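Local atomic coordinates of amino Transferase (Eubacterium rectale, PDB entry 3ELE), a protein that probably transfers amino groups between amino acids and keto acids with pyridoxal-5'-phosphate as cofactor, as a class I/II aminotransferase. Residues D125-I130 and H172-I177; Y38-G43 and E355-V360. All coordinates share one frame; numbering follows the deposited sequence.

Contact 1. Residues D125-I130 and H172-I177; sequences DEFITI and HTRGVI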
# COMPACT_ATOMS: atom_id res chain seq x y z
N ASP A 125 22.10 1.78 -10.62
CA ASP A 125 21.68 0.38 -10.38
C ASP A 125 20.78 -0.12 -11.49
O ASP A 125 19.88 0.62 -11.94
CB ASP A 125 20.93 0.25 -9.05
CG ASP A 125 21.85 0.33 -7.86
OD1 ASP A 125 23.09 0.46 -8.03
OD2 ASP A 125 21.34 0.27 -6.74
N GLU A 126 21.02 -1.35 -11.93
CA GLU A 126 20.23 -1.97 -13.00
C GLU A 126 19.54 -3.23 -12.52
O GLU A 126 20.12 -4.01 -11.74
CB GLU A 126 21.13 -2.31 -14.17
CG GLU A 126 21.71 -1.07 -14.87
CD GLU A 126 22.81 -1.37 -15.92
OE1 GLU A 126 23.18 -2.54 -16.13
OE2 GLU A 126 23.32 -0.40 -16.51
N PHE A 127 18.27 -3.41 -12.94
CA PHE A 127 17.53 -4.65 -12.74
C PHE A 127 17.21 -5.19 -14.13
O PHE A 127 16.76 -4.44 -15.01
CB PHE A 127 16.28 -4.45 -11.88
CG PHE A 127 16.60 -4.11 -10.46
CD1 PHE A 127 16.81 -5.12 -9.51
CD2 PHE A 127 16.74 -2.77 -10.07
CE1 PHE A 127 17.14 -4.80 -8.16
CE2 PHE A 127 17.05 -2.44 -8.74
CZ PHE A 127 17.25 -3.45 -7.78
N ILE A 128 17.45 -6.49 -14.32
CA ILE A 128 17.30 -7.17 -15.59
C ILE A 128 15.96 -7.89 -15.62
O ILE A 128 15.61 -8.61 -14.67
CB ILE A 128 18.42 -8.20 -15.84
CG1 ILE A 128 19.78 -7.51 -16.01
CG2 ILE A 128 18.18 -9.01 -17.12
CD1 ILE A 128 20.89 -8.51 -16.20
N THR A 129 15.24 -7.71 -16.72
CA THR A 129 13.96 -8.43 -16.99
C THR A 129 14.23 -9.26 -18.26
O THR A 129 15.09 -8.87 -19.09
CB THR A 129 12.77 -7.48 -17.10
OG1 THR A 129 11.54 -8.24 -17.19
CG2 THR A 129 12.88 -6.57 -18.31
N ILE A 130 13.58 -10.42 -18.35
CA ILE A 130 13.73 -11.35 -19.48
C ILE A 130 12.46 -11.19 -20.31
O ILE A 130 11.36 -11.49 -19.82
CB ILE A 130 13.90 -12.83 -19.01
CG1 ILE A 130 14.98 -12.97 -17.92
CG2 ILE A 130 14.27 -13.75 -20.19
CD1 ILE A 130 16.33 -12.52 -18.35
N HIS A 172 26.88 -2.85 -12.28
CA HIS A 172 25.67 -2.15 -11.83
C HIS A 172 24.43 -3.04 -11.62
O HIS A 172 23.44 -2.59 -11.07
CB HIS A 172 25.32 -1.00 -12.77
CG HIS A 172 26.41 0.03 -12.89
ND1 HIS A 172 26.64 0.98 -11.92
CD2 HIS A 172 27.34 0.23 -13.85
CE1 HIS A 172 27.66 1.73 -12.28
NE2 HIS A 172 28.10 1.31 -13.45
N THR A 173 24.52 -4.31 -12.04
CA THR A 173 23.42 -5.27 -11.95
C THR A 173 23.15 -5.70 -10.50
O THR A 173 23.99 -6.39 -9.90
CB THR A 173 23.71 -6.55 -12.80
OG1 THR A 173 24.09 -6.18 -14.13
CG2 THR A 173 22.46 -7.43 -12.86
N ARG A 174 21.99 -5.28 -9.98
CA ARG A 174 21.55 -5.60 -8.62
C ARG A 174 20.69 -6.84 -8.55
O ARG A 174 20.69 -7.53 -7.53
CB ARG A 174 20.77 -4.42 -8.02
CG ARG A 174 21.47 -3.05 -8.08
CD ARG A 174 22.93 -3.06 -7.66
NE ARG A 174 23.18 -3.98 -6.56
CZ ARG A 174 22.85 -3.80 -5.28
NH1 ARG A 174 22.29 -2.67 -4.84
NH2 ARG A 174 23.13 -4.78 -4.41
N GLY A 175 19.95 -7.11 -9.62
CA GLY A 175 19.10 -8.28 -9.67
C GLY A 175 18.51 -8.65 -11.00
O GLY A 175 18.55 -7.88 -11.95
N VAL A 176 18.00 -9.87 -11.06
CA VAL A 176 17.32 -10.42 -12.25
C VAL A 176 15.92 -10.79 -11.83
O VAL A 176 15.74 -11.56 -10.89
CB VAL A 176 18.07 -11.62 -12.87
CG1 VAL A 176 17.32 -12.12 -14.10
CG2 VAL A 176 19.50 -11.18 -13.24
N ILE A 177 14.94 -10.20 -12.50
CA ILE A 177 13.53 -10.45 -12.24
C ILE A 177 13.11 -11.65 -13.11
O ILE A 177 13.43 -11.68 -14.32
CB ILE A 177 12.61 -9.24 -12.65
CG1 ILE A 177 13.06 -7.92 -12.01
CG2 ILE A 177 11.16 -9.52 -12.28
CD1 ILE A 177 12.63 -6.67 -12.80
O HOH W 1 25.20 1.54 -9.52
O HOH W 2 22.33 -5.20 -15.91
O HOH W 3 11.65 -10.80 -16.20
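The guanidinium of Arg174, in the modelled conformer described here, has OD2 of Asp125 at its edge, in its plane, the carboxylate turned 72° against it. This salt bridge is long, 3.6 Å from OD2 to Arg174 NH1, and closer contact is made lower down, where Arg174 CG lies 3.4 Å from Asp125 CG; the bend at chi2 (-46°) sets Arg174 CD 3.5 Å from Asp125 OD1. The Phe127 ring meets the same arginine obliquely, CE1 3.7 Å from Arg174 CB, while the Phe116 ring packs edge-to-face with that of Phe127. At the edge of the His172 ring, in plane, a water links ND1 to Asp125 OD1. Another water joins Glu126 OE1 to Thr173 OG1, both also bonded to Asn170.

Parallel strands 126-130 and 173-177, neighbours in the large mixed sheet, are joined by nearly straight bonds: Glu126 N to His172 O, Arg174 N to Glu126 O, Ile128 N to Gly175 O and Ile177 N to Ile128 O (2.8 Å). On the face of Glu126, Ile128 CD1 touches Thr173 CG2 at 3.8 Å.

An alanine at Asp125 would probably leave Arg174 NH1 without this carboxylate, close to the like charge of Arg210, and Ser121 N without its acceptor. Asp125 OD2 thus serves a backbone amide and a buried charge together, while Arg174 NH2 bonds Val3 O of the second subunit, so this arginine links the start of strand 173-178 to that subunit.

Contact 2. Residues Y38-G43 and E355-V360; sequences YDFSIG and EDVLIV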
# COMPACT_ATOMS: atom_id res chain seq x y z
N TYR A 38 -15.03 -9.88 -29.12
CA TYR A 38 -14.11 -10.91 -28.64
C TYR A 38 -12.93 -10.25 -27.96
O TYR A 38 -11.85 -10.05 -28.53
CB TYR A 38 -13.75 -11.84 -29.80
CG TYR A 38 -15.01 -12.23 -30.57
CD1 TYR A 38 -15.94 -13.09 -30.01
CD2 TYR A 38 -15.28 -11.68 -31.83
CE1 TYR A 38 -17.14 -13.43 -30.70
CE2 TYR A 38 -16.49 -12.03 -32.55
CZ TYR A 38 -17.41 -12.90 -31.97
OH TYR A 38 -18.58 -13.23 -32.68
N ASP A 39 -13.18 -9.92 -26.69
CA ASP A 39 -12.24 -9.22 -25.85
C ASP A 39 -11.30 -10.15 -25.10
O ASP A 39 -11.69 -10.78 -24.09
CB ASP A 39 -13.01 -8.33 -24.87
CG ASP A 39 -12.12 -7.52 -23.96
OD1 ASP A 39 -10.90 -7.35 -24.24
OD2 ASP A 39 -12.68 -7.04 -22.94
N PHE A 40 -10.05 -10.21 -25.59
CA PHE A 40 -8.96 -10.95 -24.97
C PHE A 40 -7.89 -10.00 -24.42
O PHE A 40 -6.74 -10.43 -24.27
CB PHE A 40 -8.29 -11.90 -25.98
CG PHE A 40 -9.24 -12.81 -26.71
CD1 PHE A 40 -9.60 -14.05 -26.18
CD2 PHE A 40 -9.71 -12.45 -27.96
CE1 PHE A 40 -10.45 -14.90 -26.88
CE2 PHE A 40 -10.58 -13.29 -28.66
CZ PHE A 40 -10.94 -14.51 -28.12
N SER A 41 -8.25 -8.76 -24.07
CA SER A 41 -7.27 -7.74 -23.64
C SER A 41 -6.79 -7.79 -22.16
O SER A 41 -5.72 -8.31 -21.90
CB SER A 41 -7.77 -6.33 -24.00
OG SER A 41 -8.91 -5.97 -23.23
N ILE A 42 -7.57 -7.25 -21.22
CA ILE A 42 -7.15 -7.17 -19.80
C ILE A 42 -7.06 -8.54 -19.10
O ILE A 42 -7.94 -9.38 -19.27
CB ILE A 42 -7.99 -6.13 -18.95
CG1 ILE A 42 -9.47 -6.52 -18.85
CG2 ILE A 42 -7.84 -4.70 -19.53
CD1 ILE A 42 -10.32 -5.50 -18.03
N GLY A 43 -5.99 -8.73 -18.31
CA GLY A 43 -5.72 -9.97 -17.61
C GLY A 43 -6.27 -10.11 -16.20
O GLY A 43 -5.50 -10.37 -15.27
N GLU A 355 -12.63 -7.04 -37.03
CA GLU A 355 -13.59 -8.13 -36.79
C GLU A 355 -13.93 -8.26 -35.30
O GLU A 355 -14.40 -9.32 -34.86
CB GLU A 355 -13.03 -9.46 -37.32
CG GLU A 355 -12.51 -9.42 -38.77
CD GLU A 355 -13.52 -8.88 -39.77
OE1 GLU A 355 -14.73 -9.18 -39.61
OE2 GLU A 355 -13.11 -8.17 -40.71
N ASP A 356 -13.71 -7.18 -34.55
CA ASP A 356 -13.99 -7.09 -33.11
C ASP A 356 -13.25 -8.09 -32.22
O ASP A 356 -13.76 -8.48 -31.16
CB ASP A 356 -15.51 -7.06 -32.87
CG ASP A 356 -16.15 -5.78 -33.35
OD1 ASP A 356 -15.78 -4.71 -32.82
OD2 ASP A 356 -17.06 -5.86 -34.22
N VAL A 357 -12.03 -8.45 -32.63
CA VAL A 357 -11.13 -9.29 -31.86
C VAL A 357 -10.14 -8.33 -31.23
O VAL A 357 -9.36 -7.68 -31.94
CB VAL A 357 -10.43 -10.35 -32.72
CG1 VAL A 357 -9.37 -11.11 -31.91
CG2 VAL A 357 -11.49 -11.33 -33.30
N LEU A 358 -10.17 -8.24 -29.90
CA LEU A 358 -9.36 -7.32 -29.14
C LEU A 358 -8.18 -8.08 -28.51
O LEU A 358 -8.30 -8.72 -27.47
CB LEU A 358 -10.22 -6.56 -28.11
CG LEU A 358 -11.59 -6.05 -28.61
CD1 LEU A 358 -12.28 -5.24 -27.53
CD2 LEU A 358 -11.46 -5.23 -29.87
N ILE A 359 -7.06 -8.03 -29.21
CA ILE A 359 -5.80 -8.67 -28.80
C ILE A 359 -4.79 -7.57 -28.63
O ILE A 359 -4.98 -6.48 -29.15
CB ILE A 359 -5.35 -9.79 -29.78
CG1 ILE A 359 -5.23 -9.30 -31.24
CG2 ILE A 359 -6.33 -10.90 -29.70
CD1 ILE A 359 -4.82 -10.35 -32.23
N VAL A 360 -3.71 -7.88 -27.93
CA VAL A 360 -2.71 -6.89 -27.52
C VAL A 360 -1.35 -7.17 -28.17
O VAL A 360 -0.82 -8.27 -28.03
CB VAL A 360 -2.57 -6.93 -25.96
CG1 VAL A 360 -1.50 -5.99 -25.46
CG2 VAL A 360 -3.93 -6.60 -25.28
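Tyr38 and Val357 pair in a two-stranded parallel sheet, strands 38-39 and 357-358, which joins the chain just after helix 17-32 to the chain just after helix 345-353. That second helix ends in a Schellman motif, with Asp356, at positive phi, as its C-prime residue.

The Tyr38 side chain starts beside the Asp356 carbonyl. Its CB sits 3.6 Å from Asp356 O and near Val357 CA; CG stays close to the same carbonyl oxygen. CD2 meets Asp356 O, Val357 CG2 at 4.1 Å and Glu355 O, which lies at the ring edge, in plane, and is also near CE2. With CG anti to the carbonyl carbon (chi1 -46°), the ring base lies beside Tyr38 N, the atom that donates to Asp356 O at 2.8 Å. The Tyr38 carbonyl in turn accepts from Leu358 N, and Phe40 N donates more bent, 143° at hydrogen, to Leu358 O.

Phe40 lies side by side with Ile359, both pointing the same way, CD2 4.1 Å from Ile359 CG2, and its CE2 touches Val357 CG1. Met381 and Phe389 of helix 379-396 pack on Phe40, Phe389 also on Val357, on the face of Tyr38. On the opposite face the Leu358 and Asp39 side chains cross, CD1 of Leu358 4.1 Å from Asp39 CB. Just before the strand, the Asp356 carboxylate forms a salt bridge with Arg28 of helix 17-32.

Asp39 OD1 accepts Ser41 N from above the carboxylate plane, making an Asx turn, and takes Ser41 OG on its syn lone pair at 2.6 Å.

Overall arrangement
The two contacts lie 32 Å apart between centres, about 15 Å between nearest atoms, and do not touch. Along the chain they are nested: residues 38-43 come first, both strands of contact 1 follow, and residues 355-360 close the loop. Contact 1 belongs to the seven-stranded mixed sheet of the large domain of this fold-type I aminotransferase, with the side chain of Ile177 about 8 Å from a bound pyridoxal-5'-phosphate. Contact 2 lies in the other part of the fold, where its chain runs on into strand 360-361 of a four-stranded antiparallel sheet. Its strand pairing ties N-terminal residues to the C-terminal region, while the strands of the large sheet all come from the chain between.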